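Local coordinates for protein Adenylate/guanylate cyclase/hydrolase, alpha/beta fold family (Ruegeria pomeroyi, PDB 3MR7) that probably makes cyclic AMP from ATP through its class III nucleotide cyclase domain, the N-terminal part of a longer protein, which this chain holds, at residues 77-81 with 94-98; 10-14 with 120-124; 123-128 with 167-171. All coordinates share one frame; numbering follows the deposited sequence.

In the fold
Contact 1 and contact 2 sit on opposite faces of one sheet: helix 67-84 covers strand 96-107 from one side, while helix 115-126 crosses the neighbouring strand 4-15 on the other. Both are mostly buried. Contact 3, overlapping contact 2 at 123-124, uses the end of the same helix 115-126, resting it on strand 161-170 farther along the sheet, and is only partly buried. Their chemistry differs accordingly. Contact 1 mixes an amide and a water with a Met-aromatic pair, contact 2 goes from small apolar residues to two carboxylates, and contact 3 from aliphatic packing to polar side chains. Arg97 of contact 1, on the face turned away from helix 67-84, forms a salt bridge with Glu124 of contact 2.

Contact 1 of 3, residues 77-81 with 94-98; sequences IQQAM and IQYRI
Helix 67-84 lies on strand 96-107 in the second beta-alpha-beta unit of the cyclase domain, and here Gln78 and Met81 of the helix meet Tyr96, Ile98 and Ile94. The two short segments run nearly antiparallel, with axes 9.9 Å apart. Gln78 bends at its second torsion (chi2 -59°), which turns the amide toward the backbone of Tyr96. NE2 of Gln78 donates to the backbone O of Tyr96 at 3.1 Å, in a fairly straight bond that comes from above the carbonyl plane. The same NE2 has a stronger partner in the carbonyl of Ala131, so the amide spans two neighbouring pieces of backbone. Its other end is held as well: Gln78 OE1 accepts from a water at 2.8 Å, and that water takes the N-H of Tyr96. CD1 of Ile98 packs 3.6 Å from Gln78 CD. A leucine in place of Gln78 would probably leave the carbonyls of Tyr96 and Ala131 without this donor and the water without its acceptor. Just under a helical turn on, selenomethionine Met81 is bent at its second and third torsions, and SE comes to the edge of the Tyr96 ring, 5.1 Å from its centroid, in a Met-aromatic contact. Its methyl CE lies 3.7 Å from CG2 of Ile94. Around this pair, Tyr36 of helix 27-47 touches Met81, and Leu21 of the second subunit packs on Tyr96. A helix laid antiparallel on its following strand, as here, is typical of the ferredoxin-like beta-alpha-beta-beta-alpha-beta core of class III cyclases.

Contact 2 of 3, residues 10-14 with 120-124; sequences ILAAD and AARLE
The carboxylates of Asp14 and Glu124 are turned steeply against each other, their planes 78° apart. CB of Asp14 stands over one face of the Glu124 carboxylate, 3.3 Å from OE2, and OD2 of Asp14 is 4.1 Å from OE1 of Glu124. Two acidic groups this close would be expected to repel, but Arg97 lies next to both: NE meets Glu124 OE2 at the carboxylate edge, nearly in its plane, in a salt bridge, and a long, weak ion pair joins Arg97 to Asp14 OD2. Asp14 OD1 is hydrogen-bonded to Ser19 of the second subunit. Glu124 reaches the end of the strand because CG is anti to the backbone N (chi1 167°) and the chain then bends, running past the backbone of Ala12 and Ala13. Its CB is 3.6 Å from the carbonyl O of Ala12. Strand 4-15 is a central strand of the cyclase sheet, flanked by strands 59-64 and 96-107. Helix 115-126 packs on it: the axes of 120-124 and 10-14 cross at -36° and approach to 7.0 Å. Alanines allow that approach. CB of Ala12 sits against the helix backbone itself, 3.6 Å from the O of Ala120 and 3.7 Å from the CA of Ala121. At the other end, Ile10 turns CG2 onto Ala120, 3.5 Å from its CB, while Leu61 of strand 59-64 touches both Ile10 and Ala12.

Contact 3 of 3, residues 123-128 with 167-171; sequences LEAISE and VWQWV
Glu128 places CG between its backbone N and carbonyl carbon (chi1 73°), and Gln169 sends CG anti to its own backbone N (chi1 -175°); both chains are extended beyond, and they cross at about a right angle. As modelled, Gln169 NE2 is 3.0 Å from the backbone N of Glu128, but the amide's orientation is doubtful and the nature of this approach open. Farther out, OE2 of Glu128 lies 3.4 Å from the methyl CG1 of Val171 and has a long, weak ion pair with Lys159 of the second subunit. Val167 divides its two methyls between helical partners: CG2 meets CD1 of Leu123 at 3.5 Å, and CG1 faces CD1 of Ile126 at 4.2 Å. Between these patches helix 115-126 ends. Ser127 N still donates to the O of Leu123, and Ser127 OG bonds to the carbonyl O of Glu128 at 3.1 Å as the chain leaves the helix. Arg122 of the second subunit bonds to the carbonyl of Ile126. Contact with strand 161-170 thus passes from aliphatic packing along the last helical turn to polar side chains beyond it, which suggests that burial of aliphatic groups contributes most at the helix end.

Contact 1 of 3, residues 77-81 with 94-98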
ATOM      1  N   ILE A  77      -8.308  -0.277  18.242  1.00 44.26           N
ATOM      2  CA  ILE A  77      -7.218   0.510  17.712  1.00 46.19           C
ATOM      3  C   ILE A  77      -7.627   1.633  16.735  1.00 53.04           C
ATOM      4  O   ILE A  77      -7.289   2.786  16.955  1.00 58.55           O
ATOM      5  CB  ILE A  77      -6.213  -0.412  17.027  1.00 44.24           C
ATOM      6  CG1 ILE A  77      -5.654  -1.391  18.054  1.00 40.16           C
ATOM      7  CG2 ILE A  77      -5.088   0.407  16.365  1.00 41.54           C
ATOM      8  CD1 ILE A  77      -4.642  -2.352  17.491  1.00 34.18           C
ATOM      9  N   GLN A  78      -8.344   1.288  15.666  1.00 48.87           N
ATOM     10  CA  GLN A  78      -8.718   2.243  14.638  1.00 42.89           C
ATOM     11  C   GLN A  78      -9.658   3.333  15.148  1.00 44.79           C
ATOM     12  O   GLN A  78      -9.526   4.485  14.781  1.00 52.73           O
ATOM     13  CB  GLN A  78      -9.332   1.523  13.440  1.00 38.85           C
ATOM     14  CG  GLN A  78      -8.376   0.609  12.744  1.00 40.32           C
ATOM     15  CD  GLN A  78      -7.148   1.364  12.232  1.00 55.41           C
ATOM     16  OE1 GLN A  78      -6.450   2.031  13.007  1.00 49.19           O
ATOM     17  NE2 GLN A  78      -6.880   1.262  10.916  1.00 45.87           N
ATOM     18  N   GLN A  79     -10.595   2.982  16.012  1.00 45.68           N
ATOM     19  CA  GLN A  79     -11.455   3.995  16.622  1.00 44.07           C
ATOM     20  C   GLN A  79     -10.741   4.958  17.584  1.00 51.42           C
ATOM     21  O   GLN A  79     -11.134   6.129  17.711  1.00 54.68           O
ATOM     22  CB  GLN A  79     -12.630   3.346  17.330  1.00 39.96           C
ATOM     23  CG  GLN A  79     -13.614   2.667  16.394  1.00 45.85           C
ATOM     24  CD  GLN A  79     -14.460   1.661  17.134  1.00 61.45           C
ATOM     25  OE1 GLN A  79     -14.276   1.445  18.335  1.00 70.14           O
ATOM     26  NE2 GLN A  79     -15.387   1.039  16.431  1.00 66.46           N
ATOM     27  N   ALA A  80      -9.701   4.479  18.265  1.00 40.89           N
ATOM     28  CA  ALA A  80      -8.991   5.348  19.178  1.00 42.39           C
ATOM     29  C   ALA A  80      -8.104   6.278  18.347  1.00 54.73           C
ATOM     30  O   ALA A  80      -7.878   7.442  18.692  1.00 55.67           O
ATOM     31  CB  ALA A  80      -8.168   4.541  20.147  1.00 30.89           C
HETATM   32  N   MSE A  81      -7.612   5.756  17.236  1.00 47.67           N
HETATM   33  CA  MSE A  81      -6.706   6.528  16.414  1.00 50.18           C
HETATM   34  C   MSE A  81      -7.460   7.649  15.761  1.00 55.23           C
HETATM   35  O   MSE A  81      -6.886   8.710  15.526  1.00 59.64           O
HETATM   36  CB  MSE A  81      -6.016   5.664  15.363  1.00 39.75           C
HETATM   37  CG  MSE A  81      -4.977   4.750  15.970  1.00 37.49           C
HETATM   38 SE   MSE A  81      -3.393   5.762  16.545  0.84 62.51          SE
HETATM   39  CE  MSE A  81      -2.616   6.083  14.777  1.00 57.68           C
ATOM     40  N   ILE A  94      -1.440  10.461  11.663  1.00 57.19           N
ATOM     41  CA  ILE A  94      -0.874   9.129  11.569  1.00 57.16           C
ATOM     42  C   ILE A  94      -2.053   8.200  11.403  1.00 52.91           C
ATOM     43  O   ILE A  94      -3.017   8.298  12.138  1.00 62.91           O
ATOM     44  CB  ILE A  94      -0.110   8.747  12.863  1.00 52.40           C
ATOM     45  CG1 ILE A  94       1.108   9.647  13.040  1.00 57.83           C
ATOM     46  CG2 ILE A  94       0.283   7.274  12.863  1.00 40.40           C
ATOM     47  CD1 ILE A  94       2.158   9.110  14.006  1.00 64.10           C
ATOM     48  N   GLN A  95      -2.011   7.316  10.425  1.00 47.78           N
ATOM     49  CA  GLN A  95      -3.053   6.308  10.351  1.00 48.57           C
ATOM     50  C   GLN A  95      -2.484   4.954  10.061  1.00 45.97           C
ATOM     51  O   GLN A  95      -1.581   4.817   9.230  1.00 42.64           O
ATOM     52  CB  GLN A  95      -4.052   6.625   9.261  1.00 42.20           C
ATOM     53  CG  GLN A  95      -4.820   7.882   9.447  1.00 43.79           C
ATOM     54  CD  GLN A  95      -5.657   8.199   8.205  1.00 50.24           C
ATOM     55  OE1 GLN A  95      -5.119   8.475   7.124  1.00 54.90           O
ATOM     56  NE2 GLN A  95      -6.966   8.128   8.347  1.00 42.72           N
ATOM     57  N   TYR A  96      -3.033   3.947  10.717  1.00 38.86           N
ATOM     58  CA  TYR A  96      -2.647   2.588  10.394  1.00 40.27           C
ATOM     59  C   TYR A  96      -3.549   1.960   9.305  1.00 45.47           C
ATOM     60  O   TYR A  96      -4.648   2.451   9.050  1.00 47.39           O
ATOM     61  CB  TYR A  96      -2.629   1.773  11.667  1.00 33.68           C
ATOM     62  CG  TYR A  96      -1.571   2.241  12.640  1.00 41.72           C
ATOM     63  CD1 TYR A  96      -0.227   1.977  12.417  1.00 53.12           C
ATOM     64  CD2 TYR A  96      -1.915   2.941  13.782  1.00 41.69           C
ATOM     65  CE1 TYR A  96       0.737   2.401  13.308  1.00 52.19           C
ATOM     66  CE2 TYR A  96      -0.982   3.367  14.662  1.00 43.70           C
ATOM     67  CZ  TYR A  96       0.348   3.100  14.441  1.00 51.47           C
ATOM     68  OH  TYR A  96       1.286   3.552  15.358  1.00 54.17           O
ATOM     69  N   ARG A  97      -3.054   0.924   8.626  1.00 46.94           N
ATOM     70  CA  ARG A  97      -3.887   0.062   7.763  1.00 47.95           C
ATOM     71  C   ARG A  97      -3.947  -1.293   8.450  1.00 54.25           C
ATOM     72  O   ARG A  97      -2.978  -1.695   9.088  1.00 56.90           O
ATOM     73  CB  ARG A  97      -3.272  -0.097   6.361  1.00 38.95           C
ATOM     74  CG  ARG A  97      -3.396   1.125   5.459  1.00 40.89           C
ATOM     75  CD  ARG A  97      -3.022   0.746   4.078  1.00 46.09           C
ATOM     76  NE  ARG A  97      -1.724   0.111   4.128  1.00 56.67           N
ATOM     77  CZ  ARG A  97      -0.594   0.748   3.876  1.00 56.58           C
ATOM     78  NH1 ARG A  97      -0.638   2.017   3.512  1.00 52.58           N
ATOM     79  NH2 ARG A  97       0.574   0.122   3.988  1.00 46.15           N
ATOM     80  N   ILE A  98      -5.064  -2.004   8.357  1.00 46.23           N
ATOM     81  CA  ILE A  98      -5.126  -3.312   9.007  1.00 43.53           C
ATOM     82  C   ILE A  98      -5.847  -4.322   8.176  1.00 45.42           C
ATOM     83  O   ILE A  98      -6.884  -4.030   7.617  1.00 52.04           O
ATOM     84  CB  ILE A  98      -5.789  -3.251  10.382  1.00 48.62           C
ATOM     85  CG1 ILE A  98      -4.972  -2.356  11.318  1.00 44.08           C
ATOM     86  CG2 ILE A  98      -5.929  -4.651  10.960  1.00 51.62           C
ATOM     87  CD1 ILE A  98      -5.689  -1.948  12.572  1.00 37.65           C
TER
HETATM   88  O   HOH W   1      -5.280   4.467  12.332  1.00 57.87           O

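Contact 2 of 3, residues 10-14 with 120-124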
ATOM      1  N   ILE A  10      -5.192 -14.265  11.846  1.00 51.51           N
ATOM      2  CA  ILE A  10      -4.022 -13.447  11.630  1.00 54.36           C
ATOM      3  C   ILE A  10      -4.444 -12.003  11.366  1.00 58.56           C
ATOM      4  O   ILE A  10      -5.423 -11.749  10.662  1.00 56.96           O
ATOM      5  CB  ILE A  10      -3.220 -13.954  10.435  1.00 49.23           C
ATOM      6  CG1 ILE A  10      -2.711 -15.347  10.718  1.00 48.50           C
ATOM      7  CG2 ILE A  10      -2.047 -13.063  10.155  1.00 47.56           C
ATOM      8  CD1 ILE A  10      -3.700 -16.373  10.454  1.00 43.56           C
ATOM      9  N   LEU A  11      -3.675 -11.077  11.937  1.00 51.99           N
ATOM     10  CA  LEU A  11      -3.880  -9.646  11.826  1.00 48.23           C
ATOM     11  C   LEU A  11      -2.566  -9.004  11.376  1.00 47.39           C
ATOM     12  O   LEU A  11      -1.550  -9.179  12.025  1.00 47.60           O
ATOM     13  CB  LEU A  11      -4.356  -9.097  13.175  1.00 43.78           C
ATOM     14  CG  LEU A  11      -4.125  -7.664  13.677  1.00 50.96           C
ATOM     15  CD1 LEU A  11      -3.528  -6.682  12.667  1.00 45.85           C
ATOM     16  CD2 LEU A  11      -5.404  -7.118  14.262  1.00 45.83           C
ATOM     17  N   ALA A  12      -2.589  -8.301  10.240  1.00 44.34           N
ATOM     18  CA  ALA A  12      -1.433  -7.538   9.773  1.00 47.55           C
ATOM     19  C   ALA A  12      -1.740  -6.049   9.837  1.00 42.19           C
ATOM     20  O   ALA A  12      -2.852  -5.626   9.523  1.00 49.64           O
ATOM     21  CB  ALA A  12      -1.040  -7.947   8.335  1.00 42.71           C
ATOM     22  N   ALA A  13      -0.742  -5.259  10.216  1.00 40.97           N
ATOM     23  CA  ALA A  13      -0.857  -3.798  10.288  1.00 40.84           C
ATOM     24  C   ALA A  13       0.413  -3.054   9.871  1.00 44.85           C
ATOM     25  O   ALA A  13       1.516  -3.514  10.131  1.00 49.08           O
ATOM     26  CB  ALA A  13      -1.286  -3.368  11.697  1.00 31.77           C
ATOM     27  N   ASP A  14       0.242  -1.894   9.246  1.00 49.12           N
ATOM     28  CA  ASP A  14       1.357  -1.040   8.820  1.00 46.83           C
ATOM     29  C   ASP A  14       0.917   0.406   8.987  1.00 41.65           C
ATOM     30  O   ASP A  14      -0.245   0.685   9.233  1.00 48.80           O
ATOM     31  CB  ASP A  14       1.683  -1.290   7.349  1.00 49.78           C
ATOM     32  CG  ASP A  14       3.138  -0.951   6.965  1.00 60.79           C
ATOM     33  OD1 ASP A  14       3.897  -0.258   7.715  1.00 46.07           O
ATOM     34  OD2 ASP A  14       3.507  -1.399   5.851  1.00 64.04           O
ATOM     35  N   ALA A 120      -3.423 -12.134   4.879  1.00 56.53           N
ATOM     36  CA  ALA A 120      -3.656 -11.111   5.897  1.00 51.26           C
ATOM     37  C   ALA A 120      -2.834  -9.877   5.557  1.00 52.79           C
ATOM     38  O   ALA A 120      -3.303  -8.731   5.660  1.00 52.83           O
ATOM     39  CB  ALA A 120      -3.297 -11.614   7.272  1.00 42.45           C
ATOM     40  N   ALA A 121      -1.601 -10.139   5.142  1.00 51.70           N
ATOM     41  CA  ALA A 121      -0.635  -9.107   4.792  1.00 44.72           C
ATOM     42  C   ALA A 121      -1.115  -8.272   3.621  1.00 48.53           C
ATOM     43  O   ALA A 121      -1.012  -7.045   3.637  1.00 58.08           O
ATOM     44  CB  ALA A 121       0.674  -9.764   4.435  1.00 28.92           C
ATOM     45  N   ARG A 122      -1.618  -8.952   2.595  1.00 44.96           N
ATOM     46  CA  ARG A 122      -2.154  -8.290   1.415  1.00 48.49           C
ATOM     47  C   ARG A 122      -3.374  -7.432   1.769  1.00 52.98           C
ATOM     48  O   ARG A 122      -3.522  -6.309   1.285  1.00 53.91           O
ATOM     49  CB  ARG A 122      -2.502  -9.328   0.355  1.00 48.12           C
ATOM     50  CG  ARG A 122      -2.845  -8.737  -0.978  1.00 42.47           C
ATOM     51  CD  ARG A 122      -1.768  -7.776  -1.416  1.00 37.60           C
ATOM     52  NE  ARG A 122      -2.282  -7.064  -2.559  1.00 42.86           N
ATOM     53  CZ  ARG A 122      -1.710  -6.039  -3.156  1.00 43.62           C
ATOM     54  NH1 ARG A 122      -0.562  -5.544  -2.701  1.00 43.93           N
ATOM     55  NH2 ARG A 122      -2.322  -5.501  -4.206  1.00 39.52           N
ATOM     56  N   LEU A 123      -4.238  -7.951   2.634  1.00 50.60           N
ATOM     57  CA  LEU A 123      -5.397  -7.195   3.075  1.00 39.83           C
ATOM     58  C   LEU A 123      -4.975  -5.893   3.727  1.00 43.43           C
ATOM     59  O   LEU A 123      -5.577  -4.852   3.487  1.00 42.99           O
ATOM     60  CB  LEU A 123      -6.264  -8.042   4.001  1.00 49.89           C
ATOM     61  CG  LEU A 123      -7.465  -8.743   3.326  1.00 55.64           C
ATOM     62  CD1 LEU A 123      -7.191  -9.031   1.859  1.00 41.51           C
ATOM     63  CD2 LEU A 123      -7.879 -10.017   4.055  1.00 52.20           C
ATOM     64  N   GLU A 124      -3.925  -5.951   4.538  1.00 47.76           N
ATOM     65  CA  GLU A 124      -3.375  -4.760   5.162  1.00 40.11           C
ATOM     66  C   GLU A 124      -2.969  -3.775   4.059  1.00 38.89           C
ATOM     67  O   GLU A 124      -3.330  -2.619   4.062  1.00 49.40           O
ATOM     68  CB  GLU A 124      -2.197  -5.152   6.065  1.00 34.68           C
ATOM     69  CG  GLU A 124      -1.315  -3.985   6.549  1.00 46.97           C
ATOM     70  CD  GLU A 124      -0.339  -3.473   5.476  1.00 61.46           C
ATOM     71  OE1 GLU A 124       0.598  -4.211   5.059  1.00 61.60           O
ATOM     72  OE2 GLU A 124      -0.513  -2.311   5.050  1.00 67.18           O
TER

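Contact 3 of 3, residues 123-128 with 167-171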
ATOM      1  N   LEU A 123      -4.238  -7.951   2.634  1.00 50.60           N
ATOM      2  CA  LEU A 123      -5.397  -7.195   3.075  1.00 39.83           C
ATOM      3  C   LEU A 123      -4.975  -5.893   3.727  1.00 43.43           C
ATOM      4  O   LEU A 123      -5.577  -4.852   3.487  1.00 42.99           O
ATOM      5  CB  LEU A 123      -6.264  -8.042   4.001  1.00 49.89           C
ATOM      6  CG  LEU A 123      -7.465  -8.743   3.326  1.00 55.64           C
ATOM      7  CD1 LEU A 123      -7.191  -9.031   1.859  1.00 41.51           C
ATOM      8  CD2 LEU A 123      -7.879 -10.017   4.055  1.00 52.20           C
ATOM      9  N   GLU A 124      -3.925  -5.951   4.538  1.00 47.76           N
ATOM     10  CA  GLU A 124      -3.375  -4.760   5.162  1.00 40.11           C
ATOM     11  C   GLU A 124      -2.969  -3.775   4.059  1.00 38.89           C
ATOM     12  O   GLU A 124      -3.330  -2.619   4.062  1.00 49.40           O
ATOM     13  CB  GLU A 124      -2.197  -5.152   6.065  1.00 34.68           C
ATOM     14  CG  GLU A 124      -1.315  -3.985   6.549  1.00 46.97           C
ATOM     15  CD  GLU A 124      -0.339  -3.473   5.476  1.00 61.46           C
ATOM     16  OE1 GLU A 124       0.598  -4.211   5.059  1.00 61.60           O
ATOM     17  OE2 GLU A 124      -0.513  -2.311   5.050  1.00 67.18           O
ATOM     18  N   ALA A 125      -2.250  -4.258   3.077  1.00 43.25           N
ATOM     19  CA  ALA A 125      -1.679  -3.383   2.073  1.00 39.05           C
ATOM     20  C   ALA A 125      -2.726  -2.682   1.211  1.00 47.55           C
ATOM     21  O   ALA A 125      -2.534  -1.548   0.811  1.00 51.17           O
ATOM     22  CB  ALA A 125      -0.710  -4.169   1.204  1.00 29.97           C
ATOM     23  N   ILE A 126      -3.829  -3.346   0.903  1.00 49.91           N
ATOM     24  CA  ILE A 126      -4.840  -2.695   0.083  1.00 45.31           C
ATOM     25  C   ILE A 126      -5.874  -1.965   0.930  1.00 38.54           C
ATOM     26  O   ILE A 126      -6.638  -1.181   0.401  1.00 40.59           O
ATOM     27  CB  ILE A 126      -5.587  -3.691  -0.775  1.00 43.63           C
ATOM     28  CG1 ILE A 126      -6.508  -4.503   0.151  1.00 42.51           C
ATOM     29  CG2 ILE A 126      -4.583  -4.509  -1.661  1.00 28.18           C
ATOM     30  CD1 ILE A 126      -7.134  -5.671  -0.460  1.00 45.92           C
ATOM     31  N   SER A 127      -5.897  -2.213   2.236  1.00 40.65           N
ATOM     32  CA  SER A 127      -6.849  -1.543   3.117  1.00 45.46           C
ATOM     33  C   SER A 127      -6.710  -0.038   3.032  1.00 43.17           C
ATOM     34  O   SER A 127      -5.616   0.470   2.878  1.00 48.31           O
ATOM     35  CB  SER A 127      -6.607  -1.956   4.563  1.00 52.44           C
ATOM     36  OG  SER A 127      -7.383  -1.158   5.431  1.00 54.95           O
ATOM     37  N   GLU A 128      -7.794   0.707   3.153  1.00 38.90           N
ATOM     38  CA  GLU A 128      -7.552   2.122   3.164  1.00 48.58           C
ATOM     39  C   GLU A 128      -7.089   2.616   4.515  1.00 51.54           C
ATOM     40  O   GLU A 128      -7.297   1.973   5.528  1.00 54.44           O
ATOM     41  CB  GLU A 128      -8.629   2.962   2.484  1.00 55.35           C
ATOM     42  CG  GLU A 128      -9.937   3.158   3.146  1.00 77.94           C
ATOM     43  CD  GLU A 128     -10.921   3.791   2.155  1.00 96.86           C
ATOM     44  OE1 GLU A 128     -10.708   3.625   0.927  1.00103.20           O
ATOM     45  OE2 GLU A 128     -11.890   4.455   2.586  1.00100.22           O
ATOM     46  N   VAL A 167     -13.042  -9.388  -0.375  1.00 50.27           N
ATOM     47  CA  VAL A 167     -12.569  -8.542   0.697  1.00 51.64           C
ATOM     48  C   VAL A 167     -13.643  -7.563   1.171  1.00 53.01           C
ATOM     49  O   VAL A 167     -14.285  -6.869   0.373  1.00 45.36           O
ATOM     50  CB  VAL A 167     -11.297  -7.791   0.221  1.00 41.19           C
ATOM     51  CG1 VAL A 167     -10.878  -6.715   1.191  1.00 34.18           C
ATOM     52  CG2 VAL A 167     -10.163  -8.798  -0.017  1.00 37.55           C
ATOM     53  N   TRP A 168     -13.837  -7.526   2.481  1.00 47.94           N
ATOM     54  CA  TRP A 168     -14.807  -6.631   3.090  1.00 42.41           C
ATOM     55  C   TRP A 168     -14.044  -5.581   3.856  1.00 47.95           C
ATOM     56  O   TRP A 168     -12.998  -5.864   4.461  1.00 50.39           O
ATOM     57  CB  TRP A 168     -15.682  -7.407   4.056  1.00 41.23           C
ATOM     58  CG  TRP A 168     -16.496  -8.434   3.374  1.00 46.35           C
ATOM     59  CD1 TRP A 168     -16.081  -9.657   2.936  1.00 48.60           C
ATOM     60  CD2 TRP A 168     -17.875  -8.332   3.042  1.00 48.90           C
ATOM     61  NE1 TRP A 168     -17.116 -10.323   2.348  1.00 49.48           N
ATOM     62  CE2 TRP A 168     -18.232  -9.534   2.396  1.00 52.69           C
ATOM     63  CE3 TRP A 168     -18.854  -7.344   3.241  1.00 46.27           C
ATOM     64  CZ2 TRP A 168     -19.531  -9.773   1.930  1.00 54.25           C
ATOM     65  CZ3 TRP A 168     -20.133  -7.580   2.786  1.00 45.35           C
ATOM     66  CH2 TRP A 168     -20.467  -8.782   2.129  1.00 40.48           C
ATOM     67  N   GLN A 169     -14.575  -4.370   3.847  1.00 45.15           N
ATOM     68  CA  GLN A 169     -13.899  -3.250   4.475  1.00 39.94           C
ATOM     69  C   GLN A 169     -14.786  -2.410   5.363  1.00 43.93           C
ATOM     70  O   GLN A 169     -15.950  -2.153   5.074  1.00 53.00           O
ATOM     71  CB  GLN A 169     -13.273  -2.340   3.416  1.00 40.55           C
ATOM     72  CG  GLN A 169     -12.445  -1.204   3.994  1.00 41.17           C
ATOM     73  CD  GLN A 169     -11.834  -0.355   2.918  1.00 46.91           C
ATOM     74  OE1 GLN A 169     -12.543   0.366   2.217  1.00 57.90           O
ATOM     75  NE2 GLN A 169     -10.513  -0.439   2.762  1.00 34.32           N
ATOM     76  N   TRP A 170     -14.200  -1.948   6.447  1.00 48.12           N
ATOM     77  CA  TRP A 170     -14.855  -1.022   7.321  1.00 48.18           C
ATOM     78  C   TRP A 170     -14.008   0.225   7.400  1.00 52.59           C
ATOM     79  O   TRP A 170     -12.785   0.157   7.534  1.00 50.75           O
ATOM     80  CB  TRP A 170     -14.970  -1.645   8.694  1.00 49.46           C
ATOM     81  CG  TRP A 170     -15.361  -0.680   9.738  1.00 60.19           C
ATOM     82  CD1 TRP A 170     -16.627  -0.364  10.146  1.00 63.44           C
ATOM     83  CD2 TRP A 170     -14.479   0.097  10.533  1.00 61.71           C
ATOM     84  NE1 TRP A 170     -16.583   0.571  11.144  1.00 58.52           N
ATOM     85  CE2 TRP A 170     -15.273   0.870  11.404  1.00 58.04           C
ATOM     86  CE3 TRP A 170     -13.089   0.205  10.608  1.00 54.65           C
ATOM     87  CZ2 TRP A 170     -14.729   1.734  12.319  1.00 47.68           C
ATOM     88  CZ3 TRP A 170     -12.560   1.056  11.496  1.00 44.33           C
ATOM     89  CH2 TRP A 170     -13.372   1.819  12.348  1.00 48.74           C
ATOM     90  N   VAL A 171     -14.653   1.370   7.282  1.00 51.16           N
ATOM     91  CA  VAL A 171     -13.976   2.628   7.508  1.00 45.89           C
ATOM     92  C   VAL A 171     -14.680   3.317   8.627  1.00 45.64           C
ATOM     93  O   VAL A 171     -15.858   3.109   8.849  1.00 50.01           O
ATOM     94  CB  VAL A 171     -13.996   3.560   6.285  1.00 48.71           C
ATOM     95  CG1 VAL A 171     -13.575   2.811   5.046  1.00 45.42           C
ATOM     96  CG2 VAL A 171     -15.369   4.177   6.107  1.00 55.57           C
TER